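Probable ss-1,3-N-acetylglucosaminyltransferase (Staphylococcus aureus subsp. aureus N315, PDB 6H21) is probably a family 2 glycosyltransferase, pairing a GT-A type catalytic domain with a helical domain of the TarS linker family. Local coordinates at residues 250-255 and 273-278; 266-271 and 312-317; 39-44 and 113-118; 104-109 and 178-183. One frame throughout, in Å; residues are numbered along the deposited sequence.

In the fold
The four contacts fall into two pairs. Contacts 3 and 4 lie in the glycosyl transferase family 2 range and reach the same mixed sheet. They touch where Leu-115 CD2 meets Phe-107 CE1 at 4.1 Å. Contacts 1 and 2 lie in the TarS linker range and share helix 264-281, with Ile-255 CG2 resting 3.6 Å from Arg-267 O. The centres of contacts 1 and 3 are about 33 Å apart, on opposite sides of the chain's centre. The bound uridine-diphosphate-N-acetylglucosamine is about 7 Å from the side chain of Phe-108 in contact 4, 11 Å from Val-42 in contact 3 and 12 Å from Tyr-274 in contact 1.

Contact 1 of 4, residues 250-255 and 273-278; sequences EIYKAI and KYTTRL
Tyr-252 and Tyr-274 form a T-shaped pair. The edge of the Tyr-274 ring is turned toward the face of Tyr-252, with ring centroids 5.6 Å apart and planes at 89°. The leading atom is Tyr-274 CD2, which lies 3.8 Å from Tyr-252 CZ. Tyr-274 has CG anti to its backbone N (chi1 -177°), and this carries CG out from its helix toward 250-255. One face of its ring is filled by Ile-251. The methyl CG2 of Ile-251 sits over the ring centre, 3.8 Å from the centroid of Tyr-274, in a CH-pi contact. The other branch of the same isoleucine reaches the phenol end, where Ile-251 CD1 is 3.5 Å from Tyr-274 OH. That hydroxyl is hydrogen-bonded to Gln-200 of helix 198-207, which gives the buried phenol end a polar partner.

The two segments belong to helices 242-256 and 264-281 of the TarS linker domain, an antiparallel helix pair. The segment axes run at 160° and approach to 11.5 Å. The tyrosines fill much of the distance between them.

Tyr-252 reaches across to helix 264-281 with its hydroxyl. Its OH is hydrogen-bonded to Thr-275 OG1 at 2.6 Å, and OG1 lies at the ring edge, near the plane of Tyr-252. Thr-275 OG1 is also hydrogen-bonded to Ala-271 O, one turn back in its own helix, so this buried hydroxyl has two partners. Leu-278 CD2 packs beside the same phenol end, 4.0 Å from Tyr-252 OH. Ile-255 adds a looser contact, its CD1 facing Tyr-274 CB.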
# COMPACT_ATOMS: atom_id res chain seq x y z
N GLU C 250 -9.36 0.47 29.05
CA GLU C 250 -9.55 -0.18 30.35
C GLU C 250 -9.46 -1.70 30.22
O GLU C 250 -9.02 -2.37 31.15
CB GLU C 250 -10.87 0.27 31.00
CG GLU C 250 -10.91 1.75 31.33
CD GLU C 250 -9.96 2.22 32.42
OE1 GLU C 250 -9.76 1.45 33.40
OE2 GLU C 250 -9.42 3.36 32.31
N ILE C 251 -9.85 -2.24 29.06
CA ILE C 251 -9.74 -3.67 28.79
C ILE C 251 -8.26 -4.08 28.82
O ILE C 251 -7.87 -5.03 29.52
CB ILE C 251 -10.45 -4.04 27.48
CG1 ILE C 251 -11.97 -4.01 27.68
CG2 ILE C 251 -9.96 -5.37 26.93
CD1 ILE C 251 -12.75 -3.98 26.40
N TYR C 252 -7.43 -3.34 28.07
CA TYR C 252 -5.98 -3.61 28.02
C TYR C 252 -5.34 -3.45 29.40
O TYR C 252 -4.52 -4.29 29.78
CB TYR C 252 -5.31 -2.71 27.00
CG TYR C 252 -5.57 -3.11 25.58
CD1 TYR C 252 -5.08 -4.30 25.08
CD2 TYR C 252 -6.31 -2.30 24.74
CE1 TYR C 252 -5.28 -4.67 23.76
CE2 TYR C 252 -6.54 -2.65 23.43
CZ TYR C 252 -6.02 -3.84 22.94
OH TYR C 252 -6.21 -4.18 21.64
N LYS C 253 -5.74 -2.41 30.15
CA LYS C 253 -5.26 -2.15 31.51
C LYS C 253 -5.59 -3.34 32.42
O LYS C 253 -4.73 -3.76 33.19
CB LYS C 253 -5.83 -0.86 32.11
CG LYS C 253 -5.32 0.44 31.49
CD LYS C 253 -5.19 1.60 32.45
CE LYS C 253 -6.48 2.37 32.70
N ALA C 254 -6.80 -3.90 32.30
CA ALA C 254 -7.25 -5.05 33.11
C ALA C 254 -6.39 -6.28 32.83
O ALA C 254 -6.04 -7.02 33.73
CB ALA C 254 -8.71 -5.36 32.89
N ILE C 255 -6.04 -6.49 31.56
CA ILE C 255 -5.20 -7.61 31.18
C ILE C 255 -3.81 -7.45 31.81
O ILE C 255 -3.27 -8.39 32.41
CB ILE C 255 -5.13 -7.73 29.65
CG1 ILE C 255 -6.47 -8.22 29.09
CG2 ILE C 255 -3.96 -8.61 29.23
CD1 ILE C 255 -6.53 -8.20 27.58
N LYS C 273 -4.32 -11.37 21.49
CA LYS C 273 -5.55 -12.06 21.13
C LYS C 273 -6.74 -11.10 21.18
O LYS C 273 -7.66 -11.19 20.34
CB LYS C 273 -5.75 -13.28 22.03
CG LYS C 273 -4.69 -14.36 21.84
CD LYS C 273 -4.69 -14.97 20.45
CE LYS C 273 -3.40 -15.71 20.17
NZ LYS C 273 -3.48 -16.48 18.90
N TYR C 274 -6.73 -10.16 22.14
CA TYR C 274 -7.83 -9.20 22.23
C TYR C 274 -7.76 -8.25 21.02
O TYR C 274 -8.79 -7.90 20.43
CB TYR C 274 -7.88 -8.41 23.55
CG TYR C 274 -9.08 -7.51 23.55
CD1 TYR C 274 -10.34 -8.02 23.83
CD2 TYR C 274 -8.99 -6.21 23.09
CE1 TYR C 274 -11.48 -7.23 23.73
CE2 TYR C 274 -10.13 -5.43 22.94
CZ TYR C 274 -11.38 -5.93 23.26
OH TYR C 274 -12.49 -5.15 23.12
N THR C 275 -6.55 -7.81 20.67
CA THR C 275 -6.35 -6.93 19.52
C THR C 275 -6.93 -7.59 18.26
O THR C 275 -7.59 -6.93 17.47
CB THR C 275 -4.87 -6.53 19.36
OG1 THR C 275 -4.44 -5.79 20.51
CG2 THR C 275 -4.66 -5.69 18.12
N THR C 276 -6.67 -8.89 18.08
CA THR C 276 -7.20 -9.66 16.96
C THR C 276 -8.73 -9.60 16.97
O THR C 276 -9.35 -9.29 15.96
CB THR C 276 -6.70 -11.11 16.97
OG1 THR C 276 -5.27 -11.10 16.96
CG2 THR C 276 -7.21 -11.93 15.80
N ARG C 277 -9.33 -9.88 18.13
CA ARG C 277 -10.78 -9.80 18.28
C ARG C 277 -11.29 -8.40 17.90
O ARG C 277 -12.32 -8.27 17.23
CB ARG C 277 -11.19 -10.17 19.71
CG ARG C 277 -12.68 -10.04 20.00
CD ARG C 277 -13.01 -8.73 20.68
NE ARG C 277 -14.40 -8.37 20.42
CZ ARG C 277 -14.85 -7.13 20.28
NH1 ARG C 277 -16.11 -6.93 19.91
NH2 ARG C 277 -14.04 -6.09 20.47
N LEU C 278 -10.58 -7.36 18.34
CA LEU C 278 -10.99 -5.98 18.10
C LEU C 278 -10.98 -5.65 16.60
O LEU C 278 -11.91 -5.03 16.04
CB LEU C 278 -10.05 -5.06 18.88
CG LEU C 278 -10.33 -3.57 18.77
CD1 LEU C 278 -11.68 -3.23 19.35
CD2 LEU C 278 -9.25 -2.76 19.46

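Contact 2 of 4, residues 266-271 and 312-317; sequences KRHQLA and PRDSDK
The CB of Asp-314 sits over the centre of the His-268 imidazole. Asp-314 CB is 3.5 Å from the centroid of the His-268 ring, a CH-pi contact. The two side chains lie side by side and point the same way, with the carboxylate plane turned 71° from the ring.

The contact joins helix 264-281 to the 3-10 segment in the loop between helices 294-308 and 324-332, within the TarS linker domain. The backbones come closest at His-268 and Ser-315. Here the packing is tight and buried: Ser-315 CB sits 3.2 Å from His-268 O and 3.9 Å from Ala-271 CB. The serine OG lies between its backbone N and carbonyl carbon (chi1 67°). Ser-315 OG donates to Pro-312 O at 2.8 Å, and Ser-315 N donates to the same oxygen.

The partly exposed Pro-312 and Asp-314 make the looser rim. The side chains of Pro-312 and His-268 cross at about a right angle, with Pro-312 CB 3.8 Å from His-268 CE1. Asp-314 OD2 is 3.6 Å from His-268 NE2. Beyond them, Lys-317 pairs with Glu-265, and Arg-313 makes a cation-pi contact with Tyr-294 of the second subunit.

The chemistry joining 266-271 to 312-317 is thus mainly apolar and CH-pi packing. A hydrogen bond between His-268 ND1 and Tyr-256 OH probably helps to hold the ring flat against Asp-314 CB.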
# COMPACT_ATOMS: atom_id res chain seq x y z
N LYS C 266 2.58 -13.83 28.98
CA LYS C 266 1.17 -14.28 28.99
C LYS C 266 0.23 -13.07 28.83
O LYS C 266 -0.78 -13.16 28.11
CB LYS C 266 0.87 -15.06 30.28
CG LYS C 266 -0.50 -15.72 30.35
CD LYS C 266 -0.84 -16.64 29.18
CE LYS C 266 -2.28 -17.12 29.23
NZ LYS C 266 -2.60 -18.02 28.10
N ARG C 267 0.55 -11.95 29.49
CA ARG C 267 -0.25 -10.71 29.32
C ARG C 267 -0.16 -10.18 27.87
O ARG C 267 -1.19 -9.78 27.28
CB ARG C 267 0.21 -9.67 30.35
CG ARG C 267 -0.14 -10.04 31.78
CD ARG C 267 0.64 -9.22 32.78
NE ARG C 267 0.19 -9.41 34.14
CZ ARG C 267 0.70 -8.77 35.18
NH1 ARG C 267 1.74 -7.97 35.01
NH2 ARG C 267 0.18 -8.94 36.38
N HIS C 268 1.06 -10.18 27.30
CA HIS C 268 1.28 -9.80 25.90
C HIS C 268 0.41 -10.67 24.98
O HIS C 268 -0.18 -10.18 24.04
CB HIS C 268 2.75 -9.94 25.49
CG HIS C 268 3.69 -8.99 26.16
ND1 HIS C 268 3.33 -7.68 26.47
CD2 HIS C 268 4.98 -9.14 26.55
CE1 HIS C 268 4.35 -7.08 27.06
NE2 HIS C 268 5.38 -7.95 27.10
N GLN C 269 0.36 -11.97 25.27
CA GLN C 269 -0.39 -12.92 24.46
C GLN C 269 -1.89 -12.61 24.54
O GLN C 269 -2.56 -12.59 23.53
CB GLN C 269 -0.15 -14.36 24.90
CG GLN C 269 -0.87 -15.37 24.02
CD GLN C 269 -0.84 -16.75 24.63
OE1 GLN C 269 -1.14 -16.94 25.81
NE2 GLN C 269 -0.47 -17.72 23.81
N LEU C 270 -2.40 -12.40 25.76
CA LEU C 270 -3.83 -12.10 25.93
C LEU C 270 -4.20 -10.78 25.23
O LEU C 270 -5.24 -10.68 24.61
CB LEU C 270 -4.14 -12.05 27.42
CG LEU C 270 -4.16 -13.40 28.12
CD1 LEU C 270 -4.16 -13.22 29.63
CD2 LEU C 270 -5.36 -14.23 27.68
N ALA C 271 -3.33 -9.78 25.37
CA ALA C 271 -3.50 -8.47 24.77
C ALA C 271 -3.53 -8.58 23.23
O ALA C 271 -4.34 -7.93 22.58
CB ALA C 271 -2.40 -7.57 25.25
N PRO C 312 1.72 -2.40 24.79
CA PRO C 312 3.07 -2.78 24.38
C PRO C 312 3.10 -3.48 23.01
O PRO C 312 2.24 -4.29 22.69
CB PRO C 312 3.54 -3.72 25.50
CG PRO C 312 2.71 -3.33 26.71
CD PRO C 312 1.38 -2.87 26.15
N ARG C 313 4.11 -3.10 22.23
CA ARG C 313 4.35 -3.62 20.90
C ARG C 313 4.66 -5.12 20.99
O ARG C 313 4.44 -5.84 20.04
CB ARG C 313 5.48 -2.84 20.24
CG ARG C 313 4.99 -1.57 19.54
CD ARG C 313 6.08 -0.87 18.75
NE ARG C 313 5.52 0.23 17.98
CZ ARG C 313 5.02 0.11 16.75
NH1 ARG C 313 4.88 -1.09 16.20
NH2 ARG C 313 4.63 1.18 16.09
N ASP C 314 5.13 -5.58 22.16
CA ASP C 314 5.45 -7.00 22.40
C ASP C 314 4.20 -7.89 22.20
O ASP C 314 4.35 -9.10 21.97
CB ASP C 314 6.06 -7.18 23.79
CG ASP C 314 7.53 -6.81 23.88
OD1 ASP C 314 8.23 -6.77 22.84
OD2 ASP C 314 7.98 -6.57 24.98
N SER C 315 2.99 -7.30 22.27
CA SER C 315 1.74 -8.05 22.06
C SER C 315 1.47 -8.29 20.57
O SER C 315 0.66 -9.14 20.26
CB SER C 315 0.56 -7.35 22.70
OG SER C 315 0.28 -6.12 22.06
N ASP C 316 2.07 -7.49 19.68
CA ASP C 316 1.75 -7.47 18.27
C ASP C 316 2.08 -8.80 17.59
O ASP C 316 1.38 -9.18 16.70
CB ASP C 316 2.45 -6.31 17.53
CG ASP C 316 1.91 -4.94 17.93
OD1 ASP C 316 0.92 -4.93 18.70
OD2 ASP C 316 2.47 -3.90 17.43
N LYS C 317 3.13 -9.50 18.01
CA LYS C 317 3.49 -10.78 17.42
C LYS C 317 2.39 -11.82 17.67
O LYS C 317 2.38 -12.84 17.01
CB LYS C 317 4.82 -11.30 17.96
CG LYS C 317 4.89 -11.61 19.45
CD LYS C 317 6.28 -12.08 19.84
CE LYS C 317 6.50 -12.25 21.32
NZ LYS C 317 6.66 -10.94 21.99

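Contact 3 of 4, residues 39-44 and 113-118; sequences ISSVLN and DLLHER
Ser-41 faces the backbone of Leu-115 and takes its N-H. Leu-115 N donates to Ser-41 OG at 3.0 Å, with a nearly straight angle of 165°. Ser-41 OG lies between its own backbone N and carbonyl carbon (chi1 86°), and this turn sets it against the strand. The same hydroxyl is hydrogen-bonded to Thr-38 O one turn back, so it links helix and strand. CB of Leu-115 points toward the helix as well, and it lies 3.9 Å from Ser-41 OG.

Deeper in, the side chains of Val-42 and Leu-115 cross obliquely. Their nearest methyls are Val-42 CG2 and Leu-115 CD1, 4.1 Å apart. On the polar side a water donates to Ser-41 O at 2.6 Å and to Leu-115 O at 3.2 Å. Gln-45 NE2 also binds Ser-41 O, and it reaches His-116 O too. At the exposed end Glu-117 CB rests 3.4 Å from Asn-44 O. His-116 turns away from the helix, and its ND1 accepts from Arg-118 N, at the ring edge, as a cap for the turn into the next helix.

The contact joins helix 35-43 to the short strand 114-115, which pairs with strand 222-225. This strand follows a probable DxD motif at a bound manganese ion; that ion is about 10 Å from the side chain of Leu-114. Such a placement, a metal-binding DxD after a central strand, is characteristic of the GT-A glycosyltransferase fold.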
# COMPACT_ATOMS: atom_id res chain seq x y z
N ILE C 39 -40.21 -12.63 32.31
CA ILE C 39 -40.34 -12.91 33.73
C ILE C 39 -40.80 -14.36 33.91
O ILE C 39 -40.28 -15.07 34.77
CB ILE C 39 -41.28 -11.90 34.42
CG1 ILE C 39 -40.63 -10.52 34.47
CG2 ILE C 39 -41.65 -12.38 35.82
CD1 ILE C 39 -41.55 -9.43 34.97
N SER C 40 -41.80 -14.78 33.11
CA SER C 40 -42.33 -16.14 33.17
C SER C 40 -41.22 -17.18 32.93
O SER C 40 -41.21 -18.24 33.56
CB SER C 40 -43.47 -16.32 32.20
OG SER C 40 -44.55 -15.43 32.49
N SER C 41 -40.28 -16.87 32.02
CA SER C 41 -39.17 -17.77 31.73
C SER C 41 -38.27 -17.93 32.96
O SER C 41 -37.67 -18.98 33.13
CB SER C 41 -38.40 -17.36 30.49
OG SER C 41 -37.38 -16.41 30.77
N VAL C 42 -38.18 -16.89 33.80
CA VAL C 42 -37.37 -16.98 35.03
C VAL C 42 -38.15 -17.70 36.15
O VAL C 42 -37.56 -18.45 36.93
CB VAL C 42 -36.90 -15.60 35.53
CG1 VAL C 42 -36.08 -15.73 36.81
CG2 VAL C 42 -36.11 -14.88 34.46
N LEU C 43 -39.45 -17.45 36.24
CA LEU C 43 -40.23 -18.03 37.33
C LEU C 43 -40.51 -19.53 37.10
O LEU C 43 -40.78 -20.24 38.07
CB LEU C 43 -41.52 -17.23 37.53
CG LEU C 43 -41.31 -15.82 38.08
CD1 LEU C 43 -42.63 -15.16 38.42
CD2 LEU C 43 -40.40 -15.84 39.30
N ASN C 44 -40.38 -20.00 35.86
CA ASN C 44 -40.66 -21.41 35.49
C ASN C 44 -39.35 -22.20 35.37
O ASN C 44 -39.18 -23.03 34.47
CB ASN C 44 -41.53 -21.49 34.23
CG ASN C 44 -42.92 -20.89 34.42
OD1 ASN C 44 -43.46 -20.86 35.54
ND2 ASN C 44 -43.53 -20.42 33.34
N ASP C 113 -34.95 -11.03 26.69
CA ASP C 113 -34.45 -12.41 26.34
C ASP C 113 -35.21 -13.47 27.17
O ASP C 113 -36.10 -13.13 27.94
CB ASP C 113 -32.93 -12.50 26.54
CG ASP C 113 -32.12 -11.56 25.64
OD1 ASP C 113 -32.61 -11.23 24.55
OD2 ASP C 113 -31.01 -11.16 26.07
N LEU C 114 -34.89 -14.75 26.97
CA LEU C 114 -35.62 -15.88 27.58
C LEU C 114 -34.62 -16.90 28.14
O LEU C 114 -33.64 -17.23 27.47
CB LEU C 114 -36.50 -16.56 26.53
CG LEU C 114 -37.50 -15.68 25.80
CD1 LEU C 114 -38.13 -16.42 24.62
CD2 LEU C 114 -38.57 -15.20 26.76
N LEU C 115 -34.87 -17.38 29.36
CA LEU C 115 -34.13 -18.51 29.92
C LEU C 115 -34.82 -19.83 29.53
O LEU C 115 -36.05 -19.93 29.56
CB LEU C 115 -34.08 -18.39 31.45
CG LEU C 115 -33.19 -17.30 32.02
CD1 LEU C 115 -33.04 -17.47 33.52
CD2 LEU C 115 -31.82 -17.30 31.35
N HIS C 116 -34.02 -20.83 29.16
CA HIS C 116 -34.45 -22.22 29.16
C HIS C 116 -34.85 -22.59 30.60
O HIS C 116 -34.26 -22.13 31.56
CB HIS C 116 -33.33 -23.08 28.58
CG HIS C 116 -33.72 -24.47 28.24
ND1 HIS C 116 -33.94 -25.43 29.21
CD2 HIS C 116 -33.92 -25.07 27.04
CE1 HIS C 116 -34.27 -26.57 28.62
NE2 HIS C 116 -34.25 -26.37 27.29
N GLU C 117 -35.87 -23.45 30.75
CA GLU C 117 -36.38 -23.84 32.09
C GLU C 117 -35.27 -24.51 32.93
O GLU C 117 -35.33 -24.45 34.15
CB GLU C 117 -37.63 -24.72 31.99
CG GLU C 117 -37.41 -26.08 31.33
CD GLU C 117 -38.65 -26.97 31.25
OE1 GLU C 117 -39.78 -26.45 31.39
OE2 GLU C 117 -38.49 -28.18 31.04
N ARG C 118 -34.27 -25.12 32.28
CA ARG C 118 -33.20 -25.85 32.98
C ARG C 118 -31.97 -24.98 33.26
O ARG C 118 -31.02 -25.46 33.92
CB ARG C 118 -32.75 -27.06 32.15
CG ARG C 118 -33.82 -28.11 31.94
CD ARG C 118 -33.29 -29.28 31.13
NE ARG C 118 -32.18 -29.90 31.83
CZ ARG C 118 -32.28 -30.93 32.68
NH1 ARG C 118 -33.41 -31.61 32.79
NH2 ARG C 118 -31.23 -31.27 33.40
O HOH W 1 -38.28 -20.97 31.61

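Contact 4 of 4, residues 104-109 and 178-183; sequences EYVFFL and FKKSVI
At Phe-178 the strand pairs with Val-106, an antiparallel hydrogen-bonded pair. Phe-178 N donates to Val-106 O at 2.8 Å, and Val-106 N returns a bond to Phe-178 O at 2.9 Å. The Phe-178 ring meets Phe-108 obliquely, planes at 68°, with Phe-178 CE1 3.9 Å from Phe-108 CD2. Phe-202 and Phe-206 of helix 198-207 meet the Phe-178 ring edge to face.

Lys-179 lies on the other face of the sheet, with Tyr-105. Its chain bends at chi3 (-92°), bringing CE to 3.7 Å from Tyr-105 OH. A water joins Lys-179 NZ to that hydroxyl, which Ser-132 O also binds. Here strand 105-108 sits between parallel strand 22-28 and antiparallel strand 177-179, in the central mixed sheet of the GT-A domain. Lys-179 stands at the N-cap position of helix 180-185.

Lys-180 starts that helix, and its N donates to Glu-104 O at 3.0 Å, almost straight at 176°. Its CD packs 3.6 Å from Val-106 CG1, while NZ turns to Ser-101 O, Leu-98 O and Asp-184. Ser-181 N reaches Glu-104 O through a water. Ile-183 CD1 meets Val-106 CG2 tip to tip at 3.9 Å.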
# COMPACT_ATOMS: atom_id res chain seq x y z
N GLU C 104 -24.79 -16.82 45.96
CA GLU C 104 -23.55 -17.50 45.65
C GLU C 104 -23.09 -17.09 44.24
O GLU C 104 -21.92 -16.82 44.02
CB GLU C 104 -23.76 -19.01 45.73
CG GLU C 104 -22.47 -19.80 45.74
CD GLU C 104 -22.60 -21.31 45.92
OE1 GLU C 104 -21.56 -22.00 45.74
OE2 GLU C 104 -23.72 -21.81 46.23
N TYR C 105 -24.04 -17.09 43.30
CA TYR C 105 -23.83 -16.70 41.92
C TYR C 105 -24.87 -15.64 41.51
O TYR C 105 -25.99 -15.67 41.99
CB TYR C 105 -23.98 -17.91 41.00
CG TYR C 105 -22.87 -18.92 41.06
CD1 TYR C 105 -21.72 -18.77 40.30
CD2 TYR C 105 -22.97 -20.05 41.85
CE1 TYR C 105 -20.70 -19.70 40.33
CE2 TYR C 105 -21.96 -21.01 41.89
CZ TYR C 105 -20.82 -20.83 41.14
OH TYR C 105 -19.81 -21.75 41.16
N VAL C 106 -24.49 -14.76 40.59
CA VAL C 106 -25.43 -13.92 39.88
C VAL C 106 -25.50 -14.36 38.41
O VAL C 106 -24.57 -14.97 37.84
CB VAL C 106 -25.10 -12.42 39.99
CG1 VAL C 106 -25.10 -11.95 41.44
CG2 VAL C 106 -23.80 -12.07 39.29
N PHE C 107 -26.62 -14.01 37.79
CA PHE C 107 -26.86 -14.26 36.38
C PHE C 107 -27.56 -13.02 35.80
O PHE C 107 -28.66 -12.65 36.24
CB PHE C 107 -27.69 -15.53 36.17
CG PHE C 107 -27.68 -15.98 34.73
CD1 PHE C 107 -28.24 -15.19 33.74
CD2 PHE C 107 -27.07 -17.16 34.36
CE1 PHE C 107 -28.21 -15.59 32.41
CE2 PHE C 107 -27.03 -17.55 33.03
CZ PHE C 107 -27.60 -16.77 32.06
N PHE C 108 -26.92 -12.40 34.81
CA PHE C 108 -27.50 -11.23 34.16
C PHE C 108 -28.41 -11.68 33.01
O PHE C 108 -28.01 -12.40 32.10
CB PHE C 108 -26.40 -10.25 33.70
CG PHE C 108 -25.56 -9.71 34.82
CD1 PHE C 108 -26.05 -8.70 35.64
CD2 PHE C 108 -24.31 -10.23 35.09
CE1 PHE C 108 -25.28 -8.22 36.70
CE2 PHE C 108 -23.55 -9.74 36.14
CZ PHE C 108 -24.03 -8.73 36.94
N LEU C 109 -29.66 -11.23 33.09
CA LEU C 109 -30.68 -11.47 32.10
C LEU C 109 -31.17 -10.12 31.58
O LEU C 109 -31.55 -9.28 32.35
CB LEU C 109 -31.82 -12.26 32.74
CG LEU C 109 -33.10 -12.40 31.92
CD1 LEU C 109 -32.85 -13.20 30.64
CD2 LEU C 109 -34.19 -13.04 32.75
N PHE C 178 -21.97 -15.80 37.05
CA PHE C 178 -20.75 -15.29 37.68
C PHE C 178 -20.78 -15.53 39.20
O PHE C 178 -21.73 -15.20 39.84
CB PHE C 178 -20.66 -13.78 37.49
CG PHE C 178 -20.45 -13.26 36.09
CD1 PHE C 178 -21.53 -13.01 35.25
CD2 PHE C 178 -19.19 -12.94 35.63
CE1 PHE C 178 -21.34 -12.48 33.98
CE2 PHE C 178 -19.00 -12.42 34.36
CZ PHE C 178 -20.08 -12.19 33.54
N LYS C 179 -19.68 -16.04 39.76
CA LYS C 179 -19.54 -16.22 41.21
C LYS C 179 -19.45 -14.85 41.89
O LYS C 179 -18.60 -14.04 41.56
CB LYS C 179 -18.33 -17.09 41.54
CG LYS C 179 -18.15 -17.38 43.03
CD LYS C 179 -17.08 -18.40 43.32
CE LYS C 179 -17.64 -19.80 43.41
NZ LYS C 179 -16.58 -20.80 43.69
N LYS C 180 -20.32 -14.62 42.86
CA LYS C 180 -20.52 -13.29 43.44
C LYS C 180 -19.29 -12.83 44.24
O LYS C 180 -18.97 -11.64 44.27
CB LYS C 180 -21.79 -13.30 44.31
CG LYS C 180 -22.18 -11.94 44.88
CD LYS C 180 -22.61 -10.95 43.83
CE LYS C 180 -22.58 -9.50 44.28
NZ LYS C 180 -23.08 -9.31 45.67
N SER C 181 -18.59 -13.77 44.90
CA SER C 181 -17.47 -13.41 45.79
C SER C 181 -16.32 -12.77 44.99
O SER C 181 -15.61 -11.90 45.48
CB SER C 181 -17.01 -14.62 46.57
OG SER C 181 -16.58 -15.65 45.70
N VAL C 182 -16.15 -13.20 43.73
CA VAL C 182 -15.13 -12.63 42.84
C VAL C 182 -15.48 -11.16 42.56
O VAL C 182 -14.61 -10.27 42.58
CB VAL C 182 -15.01 -13.46 41.55
CG1 VAL C 182 -14.11 -12.80 40.52
CG2 VAL C 182 -14.56 -14.89 41.81
N ILE C 183 -16.76 -10.91 42.28
CA ILE C 183 -17.26 -9.57 42.02
C ILE C 183 -17.08 -8.69 43.28
O ILE C 183 -16.65 -7.55 43.17
CB ILE C 183 -18.73 -9.63 41.52
CG1 ILE C 183 -18.80 -10.14 40.08
CG2 ILE C 183 -19.43 -8.28 41.66
CD1 ILE C 183 -20.17 -10.64 39.67
O HOH W 2 -19.96 -16.37 45.83
O HOH W 3 -18.54 -22.85 43.31